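Local coordinates for protein O-methyltransferase, SAM-dependent (Legionella pneumophila subsp. pneumophila, PDB 3R3H) that probably transfers a methyl group from S-adenosylmethionine to an oxygen atom of a substrate not yet identified, at residues V160-D174 and L207-P219. Numbering follows the deposited sequence.
Sequences VTPKGLIAIDNIFWD and LLAIADGMFLVQP
Ile171 lays its CD1 at the edge of the Phe215 ring, 3.5 Å from CD2, and the two side chains cross at about a right angle. Phe215 belongs to strand 214-219, and Ile171 to the loop that follows strand 164-169; the two strands form an antiparallel pair in the Rossmann-like sheet of class I methyltransferases. Strand 164-169 also pairs in parallel with strand 137-143. On its other side runs strand 214-219, which enters the sheet antiparallel between 164-169 and 203-208, a strand order of 3-2-1-4-5-7-6.

Ile166 pairs with Val217, and Ile168 with Phe215, each through two backbone hydrogen bonds. On the face that carries these four side chains, Val217 CG2 rests 3.7 Å from Ile166 CB. A chi1 of -41° puts that methyl between the backbone N and the carbonyl carbon of Val217. Helix 149-159 packs on Ile166 and Ile168, and helix 185-198 packs on Phe215. On the face of Ala167 and Leu216, Leu216 CD2 touches both Ala167 CB and Leu165 CD2.

The two methyls of Leu207 reach different partners. CD1 meets Ile171 CG2 and also lies over one face of the Phe215 ring, toward the rim. CD2 approaches Phe172 CE1 at 3.6 Å. Phe172 also packs on Leu6 of the second subunit.

Beyond the strands, the loop at Asp212 and Gly213 is held by backbone bonds: Phe172 N to Asp212 O, and Ile171 N to Gly213 O, the latter donor above the carbonyl plane. Asn170 OD1 accepts a hydrogen bond from Lys146 NZ. Asn170 ND2 gives a nearly straight hydrogen bond to Asp212 OD1 at 3.0 Å. It meets that oxygen on the anti side, with the carboxylate turned 81° from the amide.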
loop_
_atom_site.group_PDB
_atom_site.type_symbol
_atom_site.label_atom_id
_atom_site.label_comp_id
_atom_site.label_asym_id
_atom_site.label_seq_id
_atom_site.Cartn_x
_atom_site.Cartn_y
_atom_site.Cartn_z
ATOM N N VAL A 160 -13.977 -13.362 2.850
ATOM C CA VAL A 160 -12.631 -13.115 3.344
ATOM C C VAL A 160 -12.278 -13.721 4.707
ATOM O O VAL A 160 -13.137 -13.977 5.555
ATOM C CB VAL A 160 -12.350 -11.591 3.389
ATOM C CG1 VAL A 160 -12.887 -11.008 4.671
ATOM C CG2 VAL A 160 -10.862 -11.310 3.245
ATOM N N THR A 161 -10.983 -13.945 4.878
ATOM C CA THR A 161 -10.391 -14.484 6.091
ATOM C C THR A 161 -10.332 -13.343 7.115
ATOM O O THR A 161 -10.234 -12.172 6.736
ATOM C CB THR A 161 -8.975 -14.998 5.765
ATOM O OG1 THR A 161 -9.088 -16.304 5.199
ATOM C CG2 THR A 161 -8.079 -15.033 6.992
ATOM N N PRO A 162 -10.421 -13.663 8.421
ATOM C CA PRO A 162 -10.372 -12.641 9.478
ATOM C C PRO A 162 -9.138 -11.752 9.352
ATOM O O PRO A 162 -9.201 -10.521 9.487
ATOM C CB PRO A 162 -10.354 -13.475 10.747
ATOM C CG PRO A 162 -11.206 -14.652 10.360
ATOM C CD PRO A 162 -10.672 -14.996 8.997
ATOM N N LYS A 163 -8.010 -12.393 9.094
ATOM C CA LYS A 163 -6.770 -11.673 8.917
ATOM C C LYS A 163 -6.601 -11.296 7.435
ATOM O O LYS A 163 -5.694 -10.550 7.077
ATOM C CB LYS A 163 -5.608 -12.539 9.393
ATOM C CG LYS A 163 -5.775 -13.042 10.810
ATOM C CD LYS A 163 -4.594 -12.639 11.661
ATOM C CE LYS A 163 -4.698 -13.223 13.046
ATOM N NZ LYS A 163 -3.478 -12.882 13.822
ATOM N N GLY A 164 -7.494 -11.803 6.586
ATOM C CA GLY A 164 -7.433 -11.519 5.165
ATOM C C GLY A 164 -7.665 -10.063 4.810
ATOM O O GLY A 164 -8.070 -9.275 5.654
ATOM N N LEU A 165 -7.425 -9.712 3.552
ATOM C CA LEU A 165 -7.588 -8.339 3.089
ATOM C C LEU A 165 -8.388 -8.258 1.793
ATOM O O LEU A 165 -8.396 -9.194 1.017
ATOM C CB LEU A 165 -6.215 -7.704 2.859
ATOM C CG LEU A 165 -6.204 -6.257 2.363
ATOM C CD1 LEU A 165 -6.518 -5.322 3.524
ATOM C CD2 LEU A 165 -4.850 -5.929 1.793
ATOM N N ILE A 166 -9.058 -7.126 1.573
ATOM C CA ILE A 166 -9.848 -6.881 0.364
ATOM C C ILE A 166 -9.400 -5.569 -0.284
ATOM O O ILE A 166 -9.234 -4.556 0.391
ATOM C CB ILE A 166 -11.367 -6.761 0.663
ATOM C CG1 ILE A 166 -11.878 -8.040 1.332
ATOM C CG2 ILE A 166 -12.130 -6.503 -0.628
ATOM C CD1 ILE A 166 -13.267 -7.910 1.920
ATOM N N ALA A 167 -9.198 -5.604 -1.599
ATOM C CA ALA A 167 -8.782 -4.435 -2.367
ATOM C C ALA A 167 -9.877 -4.180 -3.388
ATOM O O ALA A 167 -10.377 -5.126 -4.009
ATOM C CB ALA A 167 -7.457 -4.705 -3.069
ATOM N N ILE A 168 -10.264 -2.914 -3.539
ATOM C CA ILE A 168 -11.305 -2.542 -4.486
ATOM C C ILE A 168 -10.764 -1.428 -5.370
ATOM O O ILE A 168 -10.274 -0.415 -4.868
ATOM C CB ILE A 168 -12.587 -2.062 -3.771
ATOM C CG1 ILE A 168 -13.149 -3.151 -2.858
ATOM C CG2 ILE A 168 -13.647 -1.758 -4.789
ATOM C CD1 ILE A 168 -12.607 -3.138 -1.447
ATOM N N ASP A 169 -10.849 -1.615 -6.684
ATOM C CA ASP A 169 -10.315 -0.631 -7.622
ATOM C C ASP A 169 -11.326 0.417 -8.096
ATOM O O ASP A 169 -12.539 0.255 -7.920
ATOM C CB ASP A 169 -9.724 -1.356 -8.834
ATOM C CG ASP A 169 -8.663 -0.534 -9.555
ATOM O OD1 ASP A 169 -8.387 -0.843 -10.738
ATOM O OD2 ASP A 169 -8.094 0.413 -8.940
ATOM N N ASN A 170 -10.798 1.480 -8.709
ATOM C CA ASN A 170 -11.578 2.601 -9.248
ATOM C C ASN A 170 -12.452 3.302 -8.204
ATOM O O ASN A 170 -13.642 3.538 -8.442
ATOM C CB ASN A 170 -12.478 2.137 -10.403
ATOM C CG ASN A 170 -11.744 1.307 -11.423
ATOM O OD1 ASN A 170 -11.855 0.087 -11.425
ATOM N ND2 ASN A 170 -10.983 1.961 -12.300
ATOM N N ILE A 171 -11.872 3.638 -7.056
ATOM C CA ILE A 171 -12.621 4.315 -6.001
ATOM C C ILE A 171 -13.011 5.721 -6.492
ATOM O O ILE A 171 -14.118 6.215 -6.239
ATOM C CB ILE A 171 -11.798 4.355 -4.694
ATOM C CG1 ILE A 171 -11.535 2.919 -4.222
ATOM C CG2 ILE A 171 -12.551 5.095 -3.621
ATOM C CD1 ILE A 171 -12.771 2.058 -4.164
ATOM N N PHE A 172 -12.094 6.357 -7.201
ATOM C CA PHE A 172 -12.368 7.657 -7.789
ATOM C C PHE A 172 -12.587 7.227 -9.240
ATOM O O PHE A 172 -11.629 6.919 -9.943
ATOM C CB PHE A 172 -11.141 8.567 -7.708
ATOM C CG PHE A 172 -10.370 8.464 -6.408
ATOM C CD1 PHE A 172 -11.026 8.483 -5.171
ATOM C CD2 PHE A 172 -8.980 8.384 -6.427
ATOM C CE1 PHE A 172 -10.304 8.423 -3.981
ATOM C CE2 PHE A 172 -8.255 8.326 -5.245
ATOM C CZ PHE A 172 -8.913 8.346 -4.020
ATOM N N TRP A 173 -13.831 7.159 -9.688
ATOM C CA TRP A 173 -14.111 6.722 -11.054
ATOM C C TRP A 173 -13.600 7.753 -12.075
ATOM O O TRP A 173 -14.365 8.276 -12.882
ATOM C CB TRP A 173 -15.624 6.512 -11.194
ATOM C CG TRP A 173 -16.114 5.758 -12.405
ATOM C CD1 TRP A 173 -17.308 5.946 -13.031
ATOM C CD2 TRP A 173 -15.490 4.638 -13.066
ATOM N NE1 TRP A 173 -17.476 5.023 -14.030
ATOM C CE2 TRP A 173 -16.377 4.205 -14.077
ATOM C CE3 TRP A 173 -14.267 3.957 -12.902
ATOM C CZ2 TRP A 173 -16.097 3.128 -14.919
ATOM C CZ3 TRP A 173 -13.985 2.883 -13.742
ATOM C CH2 TRP A 173 -14.900 2.481 -14.739
ATOM N N ASP A 174 -12.302 8.034 -12.030
ATOM C CA ASP A 174 -11.655 8.987 -12.927
ATOM C C ASP A 174 -11.960 10.417 -12.505
ATOM O O ASP A 174 -11.678 11.374 -13.233
ATOM C CB ASP A 174 -12.101 8.758 -14.373
ATOM C CG ASP A 174 -11.363 9.648 -15.370
ATOM O OD1 ASP A 174 -10.115 9.713 -15.333
ATOM O OD2 ASP A 174 -12.036 10.276 -16.210
ATOM N N LEU A 207 -7.311 4.160 2.041
ATOM C CA LEU A 207 -7.463 4.374 0.612
ATOM C C LEU A 207 -6.193 4.974 0.016
ATOM O O LEU A 207 -5.711 6.004 0.482
ATOM C CB LEU A 207 -8.663 5.297 0.373
ATOM C CG LEU A 207 -8.978 5.923 -0.992
ATOM C CD1 LEU A 207 -9.278 4.883 -2.060
ATOM C CD2 LEU A 207 -10.185 6.834 -0.787
ATOM N N LEU A 208 -5.653 4.319 -1.013
ATOM C CA LEU A 208 -4.444 4.791 -1.687
ATOM C C LEU A 208 -4.772 5.518 -2.986
ATOM O O LEU A 208 -5.566 5.038 -3.794
ATOM C CB LEU A 208 -3.501 3.624 -2.014
ATOM C CG LEU A 208 -2.803 2.782 -0.945
ATOM C CD1 LEU A 208 -1.947 3.684 -0.073
ATOM C CD2 LEU A 208 -3.834 2.022 -0.127
ATOM N N ALA A 209 -4.149 6.671 -3.185
ATOM C CA ALA A 209 -4.363 7.440 -4.398
ATOM C C ALA A 209 -3.287 7.008 -5.401
ATOM O O ALA A 209 -2.467 7.820 -5.856
ATOM C CB ALA A 209 -4.253 8.941 -4.096
ATOM N N ILE A 210 -3.304 5.724 -5.751
ATOM C CA ILE A 210 -2.315 5.179 -6.671
ATOM C C ILE A 210 -2.870 4.799 -8.039
ATOM O O ILE A 210 -2.276 5.122 -9.080
ATOM C CB ILE A 210 -1.624 3.933 -6.070
ATOM C CG1 ILE A 210 -2.666 3.044 -5.402
ATOM C CG2 ILE A 210 -0.530 4.349 -5.115
ATOM C CD1 ILE A 210 -2.099 1.748 -4.867
ATOM N N ALA A 211 -3.989 4.090 -8.039
ATOM C CA ALA A 211 -4.578 3.660 -9.301
ATOM C C ALA A 211 -5.654 4.670 -9.683
ATOM O O ALA A 211 -5.362 5.830 -9.979
ATOM C CB ALA A 211 -5.184 2.259 -9.131
ATOM N N ASP A 212 -6.896 4.205 -9.694
ATOM C CA ASP A 212 -8.035 5.063 -9.951
ATOM C C ASP A 212 -8.562 5.139 -8.530
ATOM O O ASP A 212 -9.755 5.321 -8.298
ATOM C CB ASP A 212 -9.074 4.373 -10.833
ATOM C CG ASP A 212 -9.948 5.359 -11.573
ATOM O OD1 ASP A 212 -11.045 4.966 -12.050
ATOM O OD2 ASP A 212 -9.522 6.532 -11.690
ATOM N N GLY A 213 -7.637 4.976 -7.588
ATOM C CA GLY A 213 -7.981 4.969 -6.186
ATOM C C GLY A 213 -8.160 3.513 -5.804
ATOM O O GLY A 213 -8.900 2.785 -6.467
ATOM N N MET A 214 -7.462 3.072 -4.762
ATOM C CA MET A 214 -7.566 1.686 -4.308
ATOM C C MET A 214 -7.861 1.642 -2.810
ATOM O O MET A 214 -7.129 2.202 -1.986
ATOM C CB MET A 214 -6.276 0.915 -4.629
ATOM C CG MET A 214 -6.354 -0.589 -4.342
ATOM S SD MET A 214 -4.940 -1.548 -4.938
ATOM C CE MET A 214 -5.491 -1.927 -6.655
ATOM N N PHE A 215 -8.957 0.983 -2.469
ATOM C CA PHE A 215 -9.392 0.872 -1.086
ATOM C C PHE A 215 -8.912 -0.441 -0.490
ATOM O O PHE A 215 -9.079 -1.498 -1.096
ATOM C CB PHE A 215 -10.921 0.893 -1.028
ATOM C CG PHE A 215 -11.513 2.068 -0.280
ATOM C CD1 PHE A 215 -10.978 2.499 0.936
ATOM C CD2 PHE A 215 -12.667 2.692 -0.755
ATOM C CE1 PHE A 215 -11.585 3.528 1.669
ATOM C CE2 PHE A 215 -13.282 3.717 -0.034
ATOM C CZ PHE A 215 -12.741 4.137 1.183
ATOM N N LEU A 216 -8.311 -0.377 0.690
ATOM C CA LEU A 216 -7.863 -1.589 1.373
ATOM C C LEU A 216 -8.691 -1.721 2.646
ATOM O O LEU A 216 -8.588 -0.882 3.548
ATOM C CB LEU A 216 -6.382 -1.498 1.742
ATOM C CG LEU A 216 -5.392 -1.444 0.584
ATOM C CD1 LEU A 216 -3.983 -1.382 1.134
ATOM C CD2 LEU A 216 -5.563 -2.670 -0.295
ATOM N N VAL A 217 -9.530 -2.746 2.727
ATOM C CA VAL A 217 -10.346 -2.918 3.916
ATOM C C VAL A 217 -10.044 -4.256 4.560
ATOM O O VAL A 217 -9.791 -5.240 3.872
ATOM C CB VAL A 217 -11.861 -2.847 3.593
ATOM C CG1 VAL A 217 -12.144 -1.744 2.573
ATOM C CG2 VAL A 217 -12.354 -4.188 3.102
ATOM N N GLN A 218 -10.069 -4.288 5.886
ATOM C CA GLN A 218 -9.797 -5.518 6.613
ATOM C C GLN A 218 -10.766 -5.672 7.779
ATOM O O GLN A 218 -10.950 -4.749 8.571
ATOM C CB GLN A 218 -8.369 -5.499 7.138
ATOM C CG GLN A 218 -7.983 -6.729 7.915
ATOM C CD GLN A 218 -6.607 -6.605 8.516
ATOM O OE1 GLN A 218 -6.376 -5.780 9.410
ATOM N NE2 GLN A 218 -5.675 -7.421 8.029
ATOM N N PRO A 219 -11.413 -6.839 7.898
ATOM C CA PRO A 219 -12.341 -6.996 9.017
ATOM C C PRO A 219 -11.658 -6.829 10.387
ATOM O O PRO A 219 -10.481 -7.160 10.555
ATOM C CB PRO A 219 -12.913 -8.399 8.788
ATOM C CG PRO A 219 -11.807 -9.119 8.087
ATOM C CD PRO A 219 -11.331 -8.078 7.104
#